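Local coordinates for L-lysine 6-oxidase (Marinomonas mediterranea, PDB 3WEU), which oxidises the side-chain amine of free L-lysine with a cysteine tryptophylquinone cofactor, releasing ammonium and the hydrogen peroxide that makes it antibacterial, at residues 531-536 with 571-576. Numbering follows the deposited sequence.
Sequences ASQTET and PLPPAY
The base of a long two-stranded antiparallel arm, formed by strands 530-543 and 557-571, is where Ala531 meets Leu572. The methyl CB of Ala531 points toward the 571-576 segment and lies 4.0 Å from CD1 of Leu572. This is an apolar contact of one methyl with another. The CA atoms of the two residues are 5.7 Å apart. With chi1 at -177° the side chain of Leu572 extends opposite its own N, and chi2 (68°) brings CD1 rather than CD2 nearest Ala531.

Two residues further along, Gln533 also turns its CB toward the turn. Its chain is extended through chi1 and chi2, which carries the amide out to Pro573. OE1 of Gln533 comes within 4.3 Å of CG of Pro573, a loose approach of the amide oxygen to one ring carbon. The contact is small and lies at the surface, burying 131 Å² in all. The peptide bond between Pro573 and Pro574 is cis, and it lies in the bend between strands 557-571 and 575-579.

Backbone hydrogen bonds of Ala531 with Val570 and of Gln533 with Asp567 hold the arm strands together. In the bend, Leu572 O accepts a hydrogen bond from Asn522 ND2 and Pro574 has a backbone hydrogen bond with Phe523; on strand 575-579, Tyr576 pairs with Val521. The contact thus sits at the junction of the arm with the small antiparallel sheet of strands 518-522 and 575-579.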
# COMPACT_ATOMS: atom_id res chain seq x y z
N ALA A 531 7.17 -12.43 -20.81
CA ALA A 531 6.86 -13.82 -20.46
C ALA A 531 6.90 -13.90 -18.97
O ALA A 531 7.43 -12.95 -18.29
CB ALA A 531 7.94 -14.67 -21.01
N SER A 532 6.44 -15.03 -18.41
CA SER A 532 6.66 -15.21 -16.96
C SER A 532 8.04 -15.76 -16.80
O SER A 532 8.58 -16.43 -17.69
CB SER A 532 5.61 -16.14 -16.37
OG SER A 532 5.81 -17.40 -16.95
N GLN A 533 8.67 -15.48 -15.67
CA GLN A 533 9.96 -15.96 -15.43
C GLN A 533 10.01 -16.55 -14.03
O GLN A 533 9.54 -15.91 -13.06
CB GLN A 533 10.95 -14.85 -15.57
CG GLN A 533 12.40 -15.22 -15.32
CD GLN A 533 13.33 -14.05 -15.53
OE1 GLN A 533 13.79 -13.72 -16.65
NE2 GLN A 533 13.62 -13.40 -14.42
N THR A 534 10.58 -17.74 -13.93
CA THR A 534 10.74 -18.41 -12.63
C THR A 534 12.19 -18.60 -12.43
O THR A 534 12.88 -19.29 -13.24
CB THR A 534 9.96 -19.73 -12.56
OG1 THR A 534 8.57 -19.45 -12.77
CG2 THR A 534 10.10 -20.44 -11.17
N GLU A 535 12.68 -18.01 -11.34
CA GLU A 535 14.08 -18.11 -10.94
C GLU A 535 14.12 -18.95 -9.65
O GLU A 535 13.56 -18.52 -8.63
CB GLU A 535 14.70 -16.74 -10.66
CG GLU A 535 16.20 -16.88 -10.38
CD GLU A 535 16.87 -15.63 -9.80
OE1 GLU A 535 16.22 -14.59 -9.68
OE2 GLU A 535 18.07 -15.71 -9.44
N THR A 536 14.69 -20.13 -9.73
CA THR A 536 14.82 -21.05 -8.56
C THR A 536 16.27 -21.14 -8.19
O THR A 536 17.11 -21.47 -9.01
CB THR A 536 14.27 -22.43 -8.90
OG1 THR A 536 12.93 -22.25 -9.39
CG2 THR A 536 14.22 -23.33 -7.66
N PRO A 571 10.33 -8.79 -19.56
CA PRO A 571 10.88 -8.93 -20.88
C PRO A 571 11.59 -10.25 -21.06
O PRO A 571 12.36 -10.63 -20.24
CB PRO A 571 11.87 -7.74 -20.96
CG PRO A 571 11.30 -6.70 -20.01
CD PRO A 571 10.76 -7.54 -18.88
N LEU A 572 11.29 -10.96 -22.11
CA LEU A 572 11.96 -12.22 -22.40
C LEU A 572 13.38 -11.97 -22.84
O LEU A 572 13.58 -11.26 -23.82
CB LEU A 572 11.24 -13.00 -23.49
CG LEU A 572 11.82 -14.37 -23.82
CD1 LEU A 572 11.59 -15.34 -22.62
CD2 LEU A 572 11.23 -14.87 -25.10
N PRO A 573 14.37 -12.54 -22.17
CA PRO A 573 15.73 -12.44 -22.70
C PRO A 573 15.87 -13.27 -23.97
O PRO A 573 15.16 -14.26 -24.08
CB PRO A 573 16.57 -13.08 -21.64
CG PRO A 573 15.72 -13.15 -20.43
CD PRO A 573 14.34 -13.28 -20.89
N PRO A 574 16.75 -12.91 -24.90
CA PRO A 574 17.64 -11.77 -24.80
C PRO A 574 16.93 -10.49 -25.23
O PRO A 574 16.02 -10.51 -26.10
CB PRO A 574 18.79 -12.13 -25.77
CG PRO A 574 18.05 -12.88 -26.84
CD PRO A 574 17.06 -13.76 -26.06
N ALA A 575 17.30 -9.38 -24.59
CA ALA A 575 16.58 -8.16 -24.83
C ALA A 575 17.51 -7.00 -25.05
O ALA A 575 18.70 -7.08 -24.69
CB ALA A 575 15.67 -7.84 -23.69
N TYR A 576 16.96 -5.94 -25.66
CA TYR A 576 17.74 -4.75 -26.04
C TYR A 576 17.17 -3.49 -25.43
O TYR A 576 15.97 -3.26 -25.41
CB TYR A 576 17.79 -4.61 -27.59
CG TYR A 576 18.91 -3.71 -28.07
CD1 TYR A 576 20.21 -4.20 -28.23
CD2 TYR A 576 18.67 -2.38 -28.33
CE1 TYR A 576 21.21 -3.39 -28.69
CE2 TYR A 576 19.69 -1.55 -28.76
CZ TYR A 576 20.95 -2.07 -28.92
OH TYR A 576 21.96 -1.27 -29.35